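Local coordinates for protein pseudoperoxidase (Leishmania major, PDB 5VIA) that binds heme b in a fold of the heme peroxidase family, with two protein side chains as axial ligands to its iron, at residues L155-S160 with R186-L191; T85-S90 with D109-G114; A46-F51 with I278-K283. One frame throughout, in Å; residues are numbered along the deposited sequence.

How the interactions relate
Running from the N terminus, helix 33-49 supplies the first half of interaction 3 at its C-terminal end, and its partner, just past helix 263-279, comes 227 residues later, so that contact spans most of the chain. Within this span lie the other two, one after the other: interaction 2 closes an 18-residue, mostly helical run from helix 85-99 through helix 105-109 to strand 112-113, and interaction 1 joins the heme-ligand segment 155-160 to helix 186-194. Interactions 2 and 3 touch, with Glu-86 OE1 3.7 Å from Phe-282 CZ. Interaction 1 lies across the chain's centre, its centre about 25 Å from that of interaction 2 and 23 Å from that of interaction 3.

Interaction 1. Residues L155-S160 with R186-L191; sequences LLACHS and RYYQFL. With HEM (protoporphyrin IX containing Fe), chain B.
Tyr-187 lays one face of its ring over the backbone oxygen of Leu-156, which stands 3.6 Å above the ring plane, over its centre. That oxygen also accepts the backbone N-H of His-159. CG anti to the backbone N (chi1 168°) sends the side chain off helix 186-194 toward segment 155-160, where it lies side by side with His-159, both pointing the same way; His-159 CB is 3.6 Å from Tyr-187 CD1, and the ring planes stand 70° apart. Leu-156 CB meets Tyr-187 CE2 at 3.8 Å. The hydroxyl end of Tyr-188 meets Ala-157 CB, 3.4 Å from OH, and is itself hydrogen-bonded to Val-153 O.

This is a second shell behind a heme ligand: His-159 NE2 binds the iron at 2.3 Å, with Cys-60 SG as the other axial ligand. Glu-243 OE1 accepts from both His-159 ND1 and Tyr-187 OH, so one carboxylate oxygen ties the two aligned side chains and probably makes the imidazole more electron-rich. Ser-160 OG donates to Ala-157 O at 2.6 Å, the oxygen that also accepts from Ser-160 N. Around this buried contact, Phe-270 of helix 263-279 touches Cys-158, Trp-252 of helix 250-261 touches Leu-156, and Val-239 of strand 235-240 touches Leu-191.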
loop_
_atom_site.group_PDB
_atom_site.type_symbol
_atom_site.label_atom_id
_atom_site.label_comp_id
_atom_site.label_asym_id
_atom_site.label_seq_id
_atom_site.Cartn_x
_atom_site.Cartn_y
_atom_site.Cartn_z
ATOM N N LEU A 155 -2.031 8.422 -2.555
ATOM C CA LEU A 155 -1.750 7.143 -1.914
ATOM C C LEU A 155 -0.968 6.234 -2.846
ATOM O O LEU A 155 -0.217 5.369 -2.396
ATOM C CB LEU A 155 -3.074 6.488 -1.522
ATOM C CG LEU A 155 -3.194 5.566 -0.313
ATOM C CD1 LEU A 155 -2.333 5.995 0.905
ATOM C CD2 LEU A 155 -4.676 5.519 0.055
ATOM N N LEU A 156 -1.141 6.427 -4.151
ATOM C CA LEU A 156 -0.506 5.518 -5.116
ATOM C C LEU A 156 1.011 5.678 -5.216
ATOM O O LEU A 156 1.689 4.825 -5.805
ATOM C CB LEU A 156 -1.201 5.586 -6.480
ATOM C CG LEU A 156 -2.569 4.879 -6.504
ATOM C CD1 LEU A 156 -3.274 5.113 -7.806
ATOM C CD2 LEU A 156 -2.419 3.374 -6.280
ATOM N N ALA A 157 1.564 6.734 -4.616
ATOM C CA ALA A 157 3.022 6.880 -4.571
ATOM C C ALA A 157 3.689 5.814 -3.717
ATOM O O ALA A 157 4.926 5.728 -3.700
ATOM C CB ALA A 157 3.415 8.243 -4.083
ATOM N N CYS A 158 2.899 5.006 -3.000
ATOM C CA CYS A 158 3.473 3.824 -2.353
ATOM C C CYS A 158 4.059 2.883 -3.397
ATOM O O CYS A 158 4.886 2.044 -3.075
ATOM C CB CYS A 158 2.450 3.071 -1.508
ATOM S SG CYS A 158 1.942 3.960 -0.004
ATOM N N HIS A 159 3.621 3.013 -4.646
ATOM C CA HIS A 159 4.199 2.208 -5.737
ATOM C C HIS A 159 5.610 2.644 -6.129
ATOM O O HIS A 159 6.252 2.025 -6.994
ATOM C CB HIS A 159 3.282 2.245 -6.948
ATOM C CG HIS A 159 2.091 1.351 -6.820
ATOM N ND1 HIS A 159 1.078 1.319 -7.753
ATOM C CD2 HIS A 159 1.759 0.444 -5.872
ATOM C CE1 HIS A 159 0.176 0.428 -7.391
ATOM N NE2 HIS A 159 0.564 -0.110 -6.253
ATOM N N SER A 160 6.104 3.704 -5.500
ATOM C CA SER A 160 7.473 4.128 -5.754
ATOM C C SER A 160 8.465 3.256 -4.974
ATOM O O SER A 160 9.668 3.338 -5.204
ATOM C CB SER A 160 7.645 5.599 -5.396
ATOM O OG SER A 160 7.521 5.760 -4.004
ATOM N N ARG A 186 8.300 10.232 -7.106
ATOM C CA ARG A 186 8.916 9.811 -8.360
ATOM C C ARG A 186 7.934 8.989 -9.199
ATOM O O ARG A 186 7.992 9.003 -10.421
ATOM C CB ARG A 186 10.201 9.016 -8.090
ATOM C CG ARG A 186 11.111 8.927 -9.308
ATOM C CD ARG A 186 12.504 8.372 -8.973
ATOM N NE ARG A 186 13.141 7.875 -10.195
ATOM C CZ ARG A 186 12.900 6.673 -10.709
ATOM N NH1 ARG A 186 12.057 5.849 -10.103
ATOM N NH2 ARG A 186 13.492 6.301 -11.829
ATOM N N TYR A 187 7.035 8.283 -8.522
ATOM C CA TYR A 187 5.967 7.520 -9.165
ATOM C C TYR A 187 5.254 8.332 -10.257
ATOM O O TYR A 187 5.112 7.878 -11.400
ATOM C CB TYR A 187 4.968 7.059 -8.091
ATOM C CG TYR A 187 3.667 6.494 -8.615
ATOM C CD1 TYR A 187 3.583 5.183 -9.083
ATOM C CD2 TYR A 187 2.513 7.264 -8.622
ATOM C CE1 TYR A 187 2.371 4.661 -9.563
ATOM C CE2 TYR A 187 1.304 6.755 -9.095
ATOM C CZ TYR A 187 1.240 5.458 -9.562
ATOM O OH TYR A 187 0.039 4.969 -10.033
ATOM N N TYR A 188 4.826 9.542 -9.905
ATOM C CA TYR A 188 4.119 10.407 -10.846
ATOM C C TYR A 188 4.999 10.824 -12.013
ATOM O O TYR A 188 4.546 10.875 -13.164
ATOM C CB TYR A 188 3.598 11.646 -10.110
ATOM C CG TYR A 188 2.879 11.256 -8.850
ATOM C CD1 TYR A 188 1.639 10.644 -8.913
ATOM C CD2 TYR A 188 3.457 11.460 -7.604
ATOM C CE1 TYR A 188 0.983 10.255 -7.768
ATOM C CE2 TYR A 188 2.804 11.082 -6.447
ATOM C CZ TYR A 188 1.570 10.475 -6.538
ATOM O OH TYR A 188 0.915 10.076 -5.403
ATOM N N GLN A 189 6.252 11.144 -11.709
ATOM C CA GLN A 189 7.191 11.576 -12.731
ATOM C C GLN A 189 7.443 10.418 -13.687
ATOM O O GLN A 189 7.541 10.610 -14.899
ATOM C CB GLN A 189 8.501 12.044 -12.080
ATOM C CG GLN A 189 8.318 13.210 -11.098
ATOM C CD GLN A 189 9.557 13.503 -10.272
ATOM O OE1 GLN A 189 10.509 12.719 -10.252
ATOM N NE2 GLN A 189 9.551 14.633 -9.580
ATOM N N PHE A 190 7.531 9.212 -13.128
ATOM C CA PHE A 190 7.813 8.014 -13.917
ATOM C C PHE A 190 6.673 7.700 -14.887
ATOM O O PHE A 190 6.915 7.473 -16.081
ATOM C CB PHE A 190 8.076 6.818 -13.000
ATOM C CG PHE A 190 8.529 5.586 -13.730
ATOM C CD1 PHE A 190 9.882 5.360 -13.965
ATOM C CD2 PHE A 190 7.604 4.660 -14.194
ATOM C CE1 PHE A 190 10.297 4.233 -14.636
ATOM C CE2 PHE A 190 8.015 3.534 -14.872
ATOM C CZ PHE A 190 9.357 3.317 -15.087
ATOM N N LEU A 191 5.440 7.689 -14.373
ATOM C CA LEU A 191 4.261 7.427 -15.202
ATOM C C LEU A 191 4.173 8.390 -16.382
ATOM O O LEU A 191 4.011 7.962 -17.529
ATOM C CB LEU A 191 2.967 7.502 -14.379
ATOM C CG LEU A 191 2.697 6.389 -13.362
ATOM C CD1 LEU A 191 1.257 6.450 -12.883
ATOM C CD2 LEU A 191 2.996 5.021 -13.918
HETATM C CHA HEM B . 2.668 -3.678 -4.805
HETATM C CHB HEM B . -1.064 -2.996 -7.865
HETATM C CHC HEM B . -3.039 -0.054 -4.546
HETATM C CHD HEM B . 1.025 -0.172 -1.853
HETATM C C1A HEM B . 1.791 -3.791 -5.856
HETATM C C2A HEM B . 1.917 -4.759 -6.922
HETATM C C3A HEM B . 0.900 -4.588 -7.762
HETATM C C4A HEM B . 0.080 -3.486 -7.265
HETATM C CMA HEM B . 0.632 -5.400 -9.042
HETATM C CAA HEM B . 3.019 -5.837 -7.021
HETATM C CBA HEM B . 2.589 -6.896 -5.987
HETATM C CGA HEM B . 3.545 -8.065 -5.902
HETATM O O1A HEM B . 3.713 -8.776 -6.924
HETATM O O2A HEM B . 4.112 -8.307 -4.801
HETATM C C1B HEM B . -1.961 -2.154 -7.239
HETATM C C2B HEM B . -3.223 -1.681 -7.759
HETATM C C3B HEM B . -3.796 -0.882 -6.846
HETATM C C4B HEM B . -2.880 -0.782 -5.712
HETATM C CMB HEM B . -3.810 -2.077 -9.122
HETATM C CAB HEM B . -5.167 -0.191 -7.053
HETATM C CBB HEM B . -5.963 0.135 -6.029
HETATM C C1C HEM B . -2.125 0.185 -3.535
HETATM C C2C HEM B . -2.309 1.070 -2.377
HETATM C C3C HEM B . -1.170 1.024 -1.633
HETATM C C4C HEM B . -0.246 0.120 -2.302
HETATM C CMC HEM B . -3.611 1.873 -2.101
HETATM C CAC HEM B . -0.759 1.701 -0.306
HETATM C CBC HEM B . -1.607 2.409 0.454
HETATM C C1D HEM B . 1.863 -1.112 -2.399
HETATM C C2D HEM B . 3.190 -1.431 -1.913
HETATM C C3D HEM B . 3.707 -2.525 -2.837
HETATM C C4D HEM B . 2.638 -2.756 -3.788
HETATM C CMD HEM B . 3.928 -0.799 -0.713
HETATM C CAD HEM B . 5.075 -3.250 -2.750
HETATM C CBD HEM B . 4.838 -4.428 -1.795
HETATM C CGD HEM B . 6.079 -5.273 -1.630
HETATM O O1D HEM B . 5.977 -6.387 -1.036
HETATM O O2D HEM B . 7.158 -4.829 -2.096
HETATM N NA HEM B . 0.660 -3.019 -6.097
HETATM N NB HEM B . -1.776 -1.582 -5.999
HETATM N NC HEM B . -0.846 -0.375 -3.453
HETATM N ND HEM B . 1.576 -1.900 -3.511
HETATM FE FE HEM B . -0.121 -1.780 -4.767
#

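Interaction 2. Residues T85-S90 with D109-G114; sequences TEDVAS and DQWRWG
Asp-87 CB, the first atom of its side chain, lies 3.8 Å from Trp-111 CZ2, in the plane of the indole at its edge. The carboxylate beyond it is turned 68° from that ring, and CG is 3.9 Å from Trp-111 CZ2. At the tip, OD2 accepts the backbone N-H of Gly-114 at 2.8 Å through its syn lone pair; the N-H...O angle of 168° makes this a nearly straight bond. OD2 also sits 3.6 Å from Trp-113 CB, while OD1 forms a salt bridge with Arg-115. Gly-114 adopts a positive phi, a conformation in which a CB would press on the carbonyl O of Trp-113.

One turn further along helix 85-99, Ser-90 OG takes the indole N-H of Trp-111, 2.9 Å from NE1 and close to the ring plane. Its chi1 of 66° puts OG between the backbone N and the carbonyl carbon, and from there Ser-90 OG donates to Asp-87 O at 2.7 Å. The hydroxyl therefore relays a chain of bonds from indole to helix carbonyl, giving the buried indole N-H an acceptor and fixing the direction of both bonds. The residues on either side of strand 112-113, Trp-111 and Gly-114, are thus each bonded to the helix, and the strand itself pairs with strand 286-287. The carboxylate bond, to a backbone N-H, is consistent with an ionised Asp-87, whose charge Arg-115 would balance.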
loop_
_atom_site.group_PDB
_atom_site.type_symbol
_atom_site.label_atom_id
_atom_site.label_comp_id
_atom_site.label_asym_id
_atom_site.label_seq_id
_atom_site.Cartn_x
_atom_site.Cartn_y
_atom_site.Cartn_z
ATOM N N THR A 85 -3.460 -6.064 17.990
ATOM C CA THR A 85 -2.675 -6.426 16.812
ATOM C C THR A 85 -2.914 -5.449 15.658
ATOM O O THR A 85 -2.011 -5.165 14.870
ATOM C CB THR A 85 -2.972 -7.884 16.394
ATOM O OG1 THR A 85 -2.376 -8.768 17.352
ATOM C CG2 THR A 85 -2.385 -8.196 15.042
ATOM N N GLU A 86 -4.127 -4.910 15.572
ATOM C CA GLU A 86 -4.433 -3.907 14.560
ATOM C C GLU A 86 -3.635 -2.616 14.769
ATOM O O GLU A 86 -3.109 -2.052 13.809
ATOM C CB GLU A 86 -5.940 -3.612 14.520
ATOM C CG GLU A 86 -6.819 -4.779 14.061
ATOM C CD GLU A 86 -6.690 -5.105 12.579
ATOM O OE1 GLU A 86 -6.046 -4.356 11.815
ATOM O OE2 GLU A 86 -7.244 -6.138 12.168
ATOM N N ASP A 87 -3.548 -2.147 16.013
ATOM C CA ASP A 87 -2.733 -0.972 16.324
ATOM C C ASP A 87 -1.269 -1.215 15.943
ATOM O O ASP A 87 -0.631 -0.377 15.289
ATOM C CB ASP A 87 -2.835 -0.615 17.812
ATOM C CG ASP A 87 -4.051 0.235 18.129
ATOM O OD1 ASP A 87 -4.720 0.686 17.181
ATOM O OD2 ASP A 87 -4.329 0.470 19.321
ATOM N N VAL A 88 -0.746 -2.365 16.349
ATOM C CA VAL A 88 0.628 -2.737 16.022
ATOM C C VAL A 88 0.847 -2.755 14.509
ATOM O O VAL A 88 1.859 -2.263 14.014
ATOM C CB VAL A 88 0.993 -4.114 16.601
ATOM C CG1 VAL A 88 2.292 -4.608 15.995
ATOM C CG2 VAL A 88 1.107 -4.046 18.121
ATOM N N ALA A 89 -0.111 -3.309 13.776
ATOM C CA ALA A 89 0.022 -3.415 12.328
ATOM C C ALA A 89 0.098 -2.040 11.664
ATOM O O ALA A 89 0.897 -1.832 10.746
ATOM C CB ALA A 89 -1.114 -4.256 11.736
ATOM N N SER A 90 -0.718 -1.097 12.131
ATOM C CA SER A 90 -0.696 0.254 11.572
ATOM C C SER A 90 0.633 0.968 11.867
ATOM O O SER A 90 1.130 1.734 11.029
ATOM C CB SER A 90 -1.893 1.075 12.075
ATOM O OG SER A 90 -1.785 1.301 13.467
ATOM N N ASP A 109 2.409 11.603 14.299
ATOM C CA ASP A 109 1.970 12.599 15.280
ATOM C C ASP A 109 0.459 12.570 15.535
ATOM O O ASP A 109 0.011 12.818 16.655
ATOM C CB ASP A 109 2.404 14.003 14.852
ATOM C CG ASP A 109 1.982 15.071 15.844
ATOM O OD1 ASP A 109 2.582 15.147 16.940
ATOM O OD2 ASP A 109 1.050 15.839 15.523
ATOM N N GLN A 110 -0.315 12.251 14.503
ATOM C CA GLN A 110 -1.771 12.226 14.602
ATOM C C GLN A 110 -2.325 10.821 14.793
ATOM O O GLN A 110 -3.543 10.633 14.822
ATOM C CB GLN A 110 -2.398 12.832 13.345
ATOM C CG GLN A 110 -2.286 14.344 13.232
ATOM C CD GLN A 110 -2.826 14.857 11.904
ATOM O OE1 GLN A 110 -3.473 14.119 11.149
ATOM N NE2 GLN A 110 -2.555 16.123 11.609
ATOM N N TRP A 111 -1.432 9.835 14.898
ATOM C CA TRP A 111 -1.839 8.438 15.061
ATOM C C TRP A 111 -2.766 8.268 16.260
ATOM O O TRP A 111 -2.514 8.806 17.346
ATOM C CB TRP A 111 -0.610 7.535 15.226
ATOM C CG TRP A 111 -0.949 6.070 15.250
ATOM C CD1 TRP A 111 -1.271 5.282 14.178
ATOM C CD2 TRP A 111 -1.004 5.222 16.403
ATOM N NE1 TRP A 111 -1.516 3.993 14.597
ATOM C CE2 TRP A 111 -1.361 3.932 15.958
ATOM C CE3 TRP A 111 -0.788 5.429 17.769
ATOM C CZ2 TRP A 111 -1.503 2.853 16.834
ATOM C CZ3 TRP A 111 -0.924 4.358 18.634
ATOM C CH2 TRP A 111 -1.283 3.087 18.164
ATOM N N ARG A 112 -3.856 7.543 16.047
ATOM C CA ARG A 112 -4.782 7.224 17.117
ATOM C C ARG A 112 -4.742 5.738 17.427
ATOM O O ARG A 112 -4.307 4.927 16.600
ATOM C CB ARG A 112 -6.202 7.647 16.738
ATOM C CG ARG A 112 -6.408 9.157 16.753
ATOM C CD ARG A 112 -7.746 9.522 16.150
ATOM N NE ARG A 112 -7.973 10.962 16.211
ATOM C CZ ARG A 112 -9.083 11.561 15.787
ATOM N NH1 ARG A 112 -10.069 10.848 15.266
ATOM N NH2 ARG A 112 -9.203 12.875 15.884
ATOM N N TRP A 113 -5.201 5.385 18.622
ATOM C CA TRP A 113 -5.102 4.011 19.086
ATOM C C TRP A 113 -6.466 3.441 19.454
ATOM O O TRP A 113 -7.469 4.154 19.460
ATOM C CB TRP A 113 -4.121 3.916 20.266
ATOM C CG TRP A 113 -4.550 4.626 21.523
ATOM C CD1 TRP A 113 -4.506 5.972 21.768
ATOM C CD2 TRP A 113 -5.045 4.019 22.725
ATOM N NE1 TRP A 113 -4.966 6.239 23.038
ATOM C CE2 TRP A 113 -5.300 5.057 23.646
ATOM C CE3 TRP A 113 -5.299 2.698 23.109
ATOM C CZ2 TRP A 113 -5.803 4.813 24.928
ATOM C CZ3 TRP A 113 -5.799 2.458 24.387
ATOM C CH2 TRP A 113 -6.046 3.510 25.278
ATOM N N GLY A 114 -6.502 2.150 19.758
ATOM C CA GLY A 114 -7.737 1.512 20.169
ATOM C C GLY A 114 -8.422 0.726 19.068
ATOM O O GLY A 114 -9.605 0.390 19.202
#

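Interaction 3. Residues A46-F51 with I278-K283; sequences ARRAGF and IESNFK
Ser-280 O is gripped by two nitrogens of one guanidinium: Arg-48 NE at 2.8 Å and Arg-48 NH2 at 2.9 Å. Both bonds lie close to the guanidinium plane, but neither is straight, with N-H...O angles of 147° and 138°, as expected when two roughly parallel N-H groups share one acceptor. The bend of the Arg-48 chain at chi3 turns NE toward Ser-280 O and the Phe-282 ring. There the guanidinium and ring planes are 24° apart, and Phe-282 CE2 stands over the centre of the guanidinium, 3.2 Å from CZ. Arg-48 CD makes a CH-pi contact with the same ring, 4.0 Å from its centroid.

Both segments are helix exits. Helix 33-49 ends in a Schellman motif at Gly-50, where Phe-51 N bonds back to Ala-46 O, whereas helix 263-279 gives way to a type II turn from Glu-279 to Phe-282. That turn sets Ser-280 O and the Phe-282 ring around one arginine, where the backbones come closest, Arg-48 CA to Asn-281 CA 6.2 Å. Ser-280 OG bonds to Met-277 O in the last helical turn. At the base of the arginine, Asn-281 CB packs 3.9 Å from Arg-48 CB, and Arg-115 touches the Phe-282 side chain.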
loop_
_atom_site.group_PDB
_atom_site.type_symbol
_atom_site.label_atom_id
_atom_site.label_comp_id
_atom_site.label_asym_id
_atom_site.label_seq_id
_atom_site.Cartn_x
_atom_site.Cartn_y
_atom_site.Cartn_z
ATOM N N ALA A 46 -8.498 -2.465 2.707
ATOM C CA ALA A 46 -9.339 -2.934 1.607
ATOM C C ALA A 46 -10.244 -4.055 2.085
ATOM O O ALA A 46 -11.426 -4.131 1.701
ATOM C CB ALA A 46 -8.492 -3.390 0.412
ATOM N N ARG A 47 -9.712 -4.932 2.930
ATOM C CA ARG A 47 -10.524 -6.025 3.461
ATOM C C ARG A 47 -11.656 -5.512 4.370
ATOM O O ARG A 47 -12.794 -5.980 4.280
ATOM C CB ARG A 47 -9.658 -7.062 4.181
ATOM C CG ARG A 47 -8.810 -7.891 3.222
ATOM C CD ARG A 47 -7.752 -8.712 3.955
ATOM N NE ARG A 47 -8.351 -9.666 4.872
ATOM C CZ ARG A 47 -8.789 -10.870 4.508
ATOM N NH1 ARG A 47 -8.696 -11.264 3.235
ATOM N NH2 ARG A 47 -9.325 -11.684 5.409
ATOM N N ARG A 48 -11.352 -4.553 5.235
ATOM C CA ARG A 48 -12.405 -3.970 6.084
ATOM C C ARG A 48 -13.499 -3.296 5.247
ATOM O O ARG A 48 -14.667 -3.258 5.640
ATOM C CB ARG A 48 -11.804 -2.978 7.078
ATOM C CG ARG A 48 -10.875 -3.593 8.129
ATOM C CD ARG A 48 -10.569 -2.592 9.272
ATOM N NE ARG A 48 -10.069 -1.296 8.802
ATOM C CZ ARG A 48 -8.808 -1.055 8.447
ATOM N NH1 ARG A 48 -7.907 -2.030 8.479
ATOM N NH2 ARG A 48 -8.443 0.157 8.050
ATOM N N ALA A 49 -13.120 -2.773 4.086
ATOM C CA ALA A 49 -14.055 -2.062 3.214
ATOM C C ALA A 49 -14.806 -2.982 2.254
ATOM O O ALA A 49 -15.713 -2.540 1.551
ATOM C CB ALA A 49 -13.323 -0.973 2.436
ATOM N N GLY A 50 -14.431 -4.259 2.208
ATOM C CA GLY A 50 -15.162 -5.208 1.388
ATOM C C GLY A 50 -14.540 -5.409 0.020
ATOM O O GLY A 50 -15.190 -5.935 -0.890
ATOM N N PHE A 51 -13.269 -5.026 -0.119
ATOM C CA PHE A 51 -12.563 -5.217 -1.372
ATOM C C PHE A 51 -11.323 -6.116 -1.243
ATOM O O PHE A 51 -10.259 -5.750 -1.756
ATOM C CB PHE A 51 -12.129 -3.859 -1.944
ATOM C CG PHE A 51 -13.286 -2.945 -2.303
ATOM C CD1 PHE A 51 -14.071 -3.204 -3.414
ATOM C CD2 PHE A 51 -13.567 -1.823 -1.534
ATOM C CE1 PHE A 51 -15.129 -2.368 -3.750
ATOM C CE2 PHE A 51 -14.624 -0.977 -1.860
ATOM C CZ PHE A 51 -15.408 -1.246 -2.964
ATOM N N ILE A 278 -5.730 4.054 7.378
ATOM C CA ILE A 278 -5.451 3.181 8.512
ATOM C C ILE A 278 -6.449 3.369 9.652
ATOM O O ILE A 278 -6.447 2.589 10.599
ATOM C CB ILE A 278 -4.007 3.321 9.035
ATOM C CG1 ILE A 278 -3.717 4.759 9.479
ATOM C CG2 ILE A 278 -3.012 2.863 7.954
ATOM C CD1 ILE A 278 -2.371 4.928 10.158
ATOM N N GLU A 279 -7.292 4.400 9.558
ATOM C CA GLU A 279 -8.363 4.598 10.542
ATOM C C GLU A 279 -9.712 4.161 9.994
ATOM O O GLU A 279 -10.680 4.028 10.753
ATOM C CB GLU A 279 -8.443 6.068 10.989
ATOM C CG GLU A 279 -7.188 6.576 11.702
ATOM C CD GLU A 279 -7.355 7.974 12.291
ATOM O OE1 GLU A 279 -8.375 8.650 12.003
ATOM O OE2 GLU A 279 -6.457 8.395 13.048
ATOM N N SER A 280 -9.777 3.933 8.685
ATOM C CA SER A 280 -11.046 3.590 8.024
ATOM C C SER A 280 -11.683 2.312 8.557
ATOM O O SER A 280 -10.997 1.302 8.792
ATOM C CB SER A 280 -10.868 3.482 6.509
ATOM O OG SER A 280 -9.923 2.475 6.153
ATOM N N ASN A 281 -13.001 2.366 8.749
ATOM C CA ASN A 281 -13.776 1.233 9.247
ATOM C C ASN A 281 -13.316 0.733 10.612
ATOM O O ASN A 281 -13.413 -0.459 10.908
ATOM C CB ASN A 281 -13.833 0.090 8.220
ATOM C CG ASN A 281 -14.664 0.443 7.006
ATOM O OD1 ASN A 281 -14.138 0.596 5.892
ATOM N ND2 ASN A 281 -15.968 0.586 7.208
ATOM N N PHE A 282 -12.806 1.652 11.431
ATOM C CA PHE A 282 -12.573 1.389 12.852
ATOM C C PHE A 282 -13.447 2.356 13.654
ATOM O O PHE A 282 -13.567 3.519 13.289
ATOM C CB PHE A 282 -11.109 1.630 13.227
ATOM C CG PHE A 282 -10.168 0.538 12.780
ATOM C CD1 PHE A 282 -10.309 -0.757 13.261
ATOM C CD2 PHE A 282 -9.136 0.815 11.901
ATOM C CE1 PHE A 282 -9.441 -1.764 12.857
ATOM C CE2 PHE A 282 -8.255 -0.186 11.491
ATOM C CZ PHE A 282 -8.415 -1.478 11.970
ATOM N N LYS A 283 -14.051 1.891 14.742
ATOM C CA LYS A 283 -14.847 2.791 15.576
ATOM C C LYS A 283 -14.194 3.147 16.906
ATOM O O LYS A 283 -13.430 2.359 17.473
ATOM C CB LYS A 283 -16.227 2.199 15.830
ATOM C CG LYS A 283 -17.071 2.082 14.579
ATOM C CD LYS A 283 -18.366 1.378 14.905
ATOM C CE LYS A 283 -19.235 1.245 13.672
ATOM N NZ LYS A 283 -20.527 0.619 14.041
#